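Side-chain contacts in Glyco_hydro_cc domain-containing protein (Blastomyces gilchristii, PDB 6UB0), which hydrolyses beta-1,3-glucan as a curdlan-specific exo-beta-1,3-glucanase of glycoside hydrolase family 128, subgroup III: residues 54-59 and 94-99; 148-153 and 190-195. All blocks are in the same frame, centred on the assembly; numbering follows the deposited sequence.

Contact 1: residues 54-59 and 94-99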
# COMPACT_ATOMS: atom_id res chain seq x y z
N SER A 54 -2.50 -13.23 -15.74
CA SER A 54 -3.90 -12.72 -15.75
C SER A 54 -3.94 -11.19 -15.72
O SER A 54 -5.04 -10.61 -15.87
CB SER A 54 -4.69 -13.32 -14.62
OG SER A 54 -4.27 -12.81 -13.38
N TRP A 55 -2.81 -10.54 -15.50
CA TRP A 55 -2.75 -9.09 -15.21
C TRP A 55 -3.48 -8.27 -16.29
O TRP A 55 -4.23 -7.35 -15.95
CB TRP A 55 -1.31 -8.63 -15.08
CG TRP A 55 -1.23 -7.18 -14.76
CD1 TRP A 55 -0.58 -6.21 -15.46
CD2 TRP A 55 -1.86 -6.54 -13.65
NE1 TRP A 55 -0.78 -5.00 -14.87
CE2 TRP A 55 -1.52 -5.17 -13.73
CE3 TRP A 55 -2.65 -6.99 -12.58
CZ2 TRP A 55 -1.92 -4.26 -12.77
CZ3 TRP A 55 -3.07 -6.07 -11.64
CH2 TRP A 55 -2.71 -4.73 -11.74
N ASN A 56 -3.27 -8.57 -17.56
CA ASN A 56 -3.98 -7.82 -18.63
C ASN A 56 -5.47 -7.79 -18.22
O ASN A 56 -6.05 -6.64 -18.12
CB ASN A 56 -3.57 -8.46 -19.94
CG ASN A 56 -2.12 -8.82 -19.74
OD1 ASN A 56 -1.79 -9.89 -19.18
ND2 ASN A 56 -1.27 -7.82 -19.90
N ALA A 57 -6.02 -9.02 -18.13
CA ALA A 57 -7.46 -9.30 -17.94
C ALA A 57 -7.89 -8.64 -16.65
O ALA A 57 -8.95 -8.02 -16.63
CB ALA A 57 -7.70 -10.78 -17.90
N ASP A 58 -7.07 -8.75 -15.61
CA ASP A 58 -7.43 -8.26 -14.25
C ASP A 58 -7.49 -6.74 -14.26
O ASP A 58 -8.50 -6.20 -13.81
CB ASP A 58 -6.45 -8.80 -13.21
CG ASP A 58 -6.37 -10.32 -13.10
OD1 ASP A 58 -7.43 -10.98 -13.13
OD2 ASP A 58 -5.24 -10.82 -12.90
N ALA A 59 -6.47 -6.05 -14.82
CA ALA A 59 -6.47 -4.58 -14.97
C ALA A 59 -7.74 -4.14 -15.75
O ALA A 59 -8.37 -3.10 -15.42
CB ALA A 59 -5.19 -4.11 -15.62
N GLN A 94 7.45 -1.73 -16.67
CA GLN A 94 7.35 -1.06 -17.99
C GLN A 94 6.43 -1.88 -18.87
O GLN A 94 5.59 -1.25 -19.55
CB GLN A 94 8.72 -0.89 -18.63
CG GLN A 94 9.36 0.39 -18.14
CD GLN A 94 10.73 0.53 -18.72
OE1 GLN A 94 10.89 0.84 -19.90
NE2 GLN A 94 11.72 0.31 -17.89
N LYS A 95 6.59 -3.20 -18.82
CA LYS A 95 5.79 -4.16 -19.61
C LYS A 95 4.32 -4.19 -19.17
O LYS A 95 3.46 -4.13 -20.06
CB LYS A 95 6.36 -5.58 -19.57
CG LYS A 95 5.61 -6.61 -20.41
CD LYS A 95 6.45 -7.87 -20.69
CE LYS A 95 5.63 -9.15 -20.77
NZ LYS A 95 5.07 -9.40 -22.13
N TYR A 96 4.04 -4.36 -17.88
CA TYR A 96 2.74 -4.85 -17.36
C TYR A 96 1.93 -3.71 -16.73
O TYR A 96 0.69 -3.79 -16.73
CB TYR A 96 2.94 -6.01 -16.38
CG TYR A 96 3.23 -7.35 -17.01
CD1 TYR A 96 2.23 -8.04 -17.68
CD2 TYR A 96 4.47 -7.96 -16.88
CE1 TYR A 96 2.46 -9.28 -18.25
CE2 TYR A 96 4.72 -9.22 -17.43
CZ TYR A 96 3.71 -9.88 -18.13
OH TYR A 96 3.92 -11.11 -18.72
N MET A 97 2.58 -2.65 -16.24
CA MET A 97 1.90 -1.48 -15.63
C MET A 97 1.79 -0.27 -16.61
O MET A 97 0.66 0.28 -16.73
CB MET A 97 2.65 -1.09 -14.36
CG MET A 97 2.78 -2.28 -13.38
SD MET A 97 1.27 -2.72 -12.47
CE MET A 97 0.87 -1.17 -11.67
N ASN A 98 2.90 0.23 -17.17
CA ASN A 98 2.94 1.46 -18.03
C ASN A 98 1.78 1.53 -19.02
O ASN A 98 1.36 2.62 -19.37
CB ASN A 98 4.21 1.56 -18.88
CG ASN A 98 5.33 2.32 -18.19
OD1 ASN A 98 5.35 2.40 -16.97
ND2 ASN A 98 6.26 2.86 -18.95
N PRO A 99 1.37 0.40 -19.64
CA PRO A 99 0.23 0.35 -20.56
C PRO A 99 -1.11 0.92 -20.08
O PRO A 99 -1.86 1.28 -20.90
CB PRO A 99 -0.03 -1.15 -20.78
CG PRO A 99 1.11 -1.88 -20.06
CD PRO A 99 2.15 -0.84 -19.73

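Contact 2: residues 148-153 and 190-195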
# COMPACT_ATOMS: atom_id res chain seq x y z
N GLY A 148 6.77 1.61 19.90
CA GLY A 148 7.60 2.70 20.47
C GLY A 148 8.66 3.17 19.49
O GLY A 148 9.30 4.20 19.76
N ASN A 149 8.85 2.45 18.37
CA ASN A 149 9.72 2.87 17.24
C ASN A 149 8.97 3.79 16.28
O ASN A 149 9.16 3.67 15.09
CB ASN A 149 10.31 1.66 16.51
CG ASN A 149 11.35 0.92 17.34
OD1 ASN A 149 11.48 1.17 18.54
ND2 ASN A 149 12.06 0.01 16.71
N VAL A 150 8.19 4.73 16.81
CA VAL A 150 7.31 5.65 16.04
C VAL A 150 8.15 6.64 15.24
O VAL A 150 7.76 6.98 14.11
CB VAL A 150 6.38 6.46 16.96
CG1 VAL A 150 5.60 7.49 16.16
CG2 VAL A 150 5.47 5.56 17.78
N ASP A 151 9.21 7.18 15.84
CA ASP A 151 10.03 8.18 15.11
C ASP A 151 10.44 7.55 13.75
O ASP A 151 10.50 8.18 12.63
CB ASP A 151 11.26 8.59 15.92
CG ASP A 151 10.89 8.69 17.38
OD1 ASP A 151 10.20 9.67 17.70
OD2 ASP A 151 11.20 7.72 18.15
N ASP A 152 11.02 6.32 13.88
CA ASP A 152 11.63 5.61 12.73
C ASP A 152 10.53 5.50 11.65
O ASP A 152 10.84 5.71 10.46
CB ASP A 152 12.23 4.27 13.14
CG ASP A 152 12.64 3.41 11.97
OD1 ASP A 152 13.54 3.83 11.20
OD2 ASP A 152 12.07 2.30 11.83
N PHE A 153 9.29 5.24 12.07
CA PHE A 153 8.13 5.22 11.14
C PHE A 153 8.20 6.49 10.27
O PHE A 153 8.36 6.40 9.05
CB PHE A 153 6.79 5.04 11.87
CG PHE A 153 5.61 5.16 10.93
CD1 PHE A 153 5.29 4.14 10.04
CD2 PHE A 153 4.89 6.34 10.86
CE1 PHE A 153 4.23 4.28 9.16
CE2 PHE A 153 3.84 6.48 9.97
CZ PHE A 153 3.50 5.44 9.13
N LEU A 190 -1.33 4.40 16.84
CA LEU A 190 -2.30 4.94 15.84
C LEU A 190 -2.67 6.39 16.21
O LEU A 190 -2.85 7.25 15.30
CB LEU A 190 -3.55 4.04 15.77
CG LEU A 190 -3.34 2.69 15.10
CD1 LEU A 190 -4.53 1.78 15.33
CD2 LEU A 190 -3.06 2.87 13.61
N LYS A 191 -2.78 6.67 17.51
CA LYS A 191 -3.03 8.06 17.99
C LYS A 191 -1.95 9.04 17.52
O LYS A 191 -2.31 10.23 17.30
CB LYS A 191 -3.11 8.12 19.51
CG LYS A 191 -4.25 7.32 20.10
CD LYS A 191 -4.57 7.72 21.53
CE LYS A 191 -5.82 7.04 22.05
NZ LYS A 191 -6.67 8.02 22.76
N GLU A 192 -0.69 8.61 17.41
CA GLU A 192 0.44 9.48 16.98
C GLU A 192 0.48 9.57 15.44
O GLU A 192 0.52 10.70 14.89
CB GLU A 192 1.73 8.91 17.60
CG GLU A 192 3.03 9.58 17.17
CD GLU A 192 3.26 11.01 17.62
OE1 GLU A 192 2.80 11.37 18.72
OE2 GLU A 192 3.91 11.75 16.87
N VAL A 193 0.43 8.43 14.75
CA VAL A 193 0.71 8.39 13.27
C VAL A 193 -0.54 8.78 12.45
O VAL A 193 -0.38 9.45 11.40
CB VAL A 193 1.31 7.01 12.90
CG1 VAL A 193 2.43 6.65 13.87
CG2 VAL A 193 0.27 5.89 12.86
N LEU A 194 -1.76 8.45 12.88
CA LEU A 194 -2.93 8.72 11.99
C LEU A 194 -3.09 10.22 11.69
O LEU A 194 -3.26 10.62 10.53
CB LEU A 194 -4.21 8.10 12.57
CG LEU A 194 -4.34 6.58 12.43
CD1 LEU A 194 -5.69 6.06 12.90
CD2 LEU A 194 -4.10 6.15 10.98
N PRO A 195 -3.04 11.11 12.69
CA PRO A 195 -3.11 12.55 12.40
C PRO A 195 -1.94 13.00 11.50
O PRO A 195 -2.16 13.72 10.53
CB PRO A 195 -3.04 13.21 13.79
CG PRO A 195 -3.30 12.10 14.80
CD PRO A 195 -2.88 10.81 14.12

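Contact 1: residues 54-59 and 94-99
Trp55 of helix 52-64 reaches across to Tyr96 and Met97 of segment 94-99, which lies on helix 86-96, in an indole-to-backbone contact between two neighbouring helices. The indole NE1 is 2.7 Å from Tyr96 O. The carbonyl oxygen lies at the ring edge, in the indole plane, but the N-H points off the line to it (128°), and the hydrogen bond is weak. Trp55 CG is anti to the backbone N (chi1 -179°), which carries the ring out towards 94-99. There Trp55 CD1 also touches Tyr96 CB at 3.6 Å, and the two side chains pass alongside each other, running opposite ways. These helices belong to the outer layer of the TIM-barrel catalytic core; the Trp55 side chain is about 13 Å from a bound beta-D-glucopyranose. Met97 bends at both chi2 and chi3, and its SD comes within 3.6 Å of Trp55 CZ2. This is a Met-aromatic contact of oblique geometry, with the sulfur 55° off the normal of the five-membered ring. On the exposed side, Asn56 ND2 approaches the edge of the Tyr96 ring, 4.2 Å from CD1. The Tyr96 ring also stacks with Tyr52, while Trp55 packs on Leu46.

Contact 2: residues 148-153 and 190-195
Val150 and Phe153, on the first turn of helix 150-166, pack against Val193 of helix 183-199. The inner part of this contact is purely apolar. Val193 CG1 touches both, 4.0 Å from Val150 CG1 and 3.9 Å from Phe153 CD2. With CG anti to the backbone N (chi1 174°), the Phe153 ring extends towards helix 183-199 and brings CE2 to 3.9 Å from Val193 CB. The phenylalanine and valine side chains lie roughly perpendicular. Val193 and Phe153 are both buried. Val193 rests on Phe177 of strand 172-180, and the Phe153 ring meets that of Trp143 at a steep angle. Strand 172-180 joins the two helices along the chain, as consecutive helices are joined in the beta/alpha alternation of a TIM barrel. Towards solvent the contact thins out to Glu192. Its CG lies 3.5 Å from Val150 CG1, so the aliphatic part of the glutamate borders the valine. The chain then bends at chi2 (67°), and the carboxylate finds its partner outside the two segments, in a salt bridge from OE2 to Lys154. No hydrogen bond joins 148-153 to 190-195.

From the N terminus, the chain first enters contact 1 on helix 52-64. It passes through strand 69-71 and returns on helix 86-96, closing a loop of 34 residues between the segments. It then runs through strand 105-111, helix 119-130 and strand 138-146 before contact 2 opens at 148-153. The rest of helix 150-166 and strand 172-180 lead to helix 183-199, which closes a second loop, of 36 residues. The two loops follow in series and neither nest nor cross. Contacts 1 and 2 lie on opposite sides of the chain's centre, their centres about 35 Å apart. Each ties together two helices of the same TIM-barrel catalytic core.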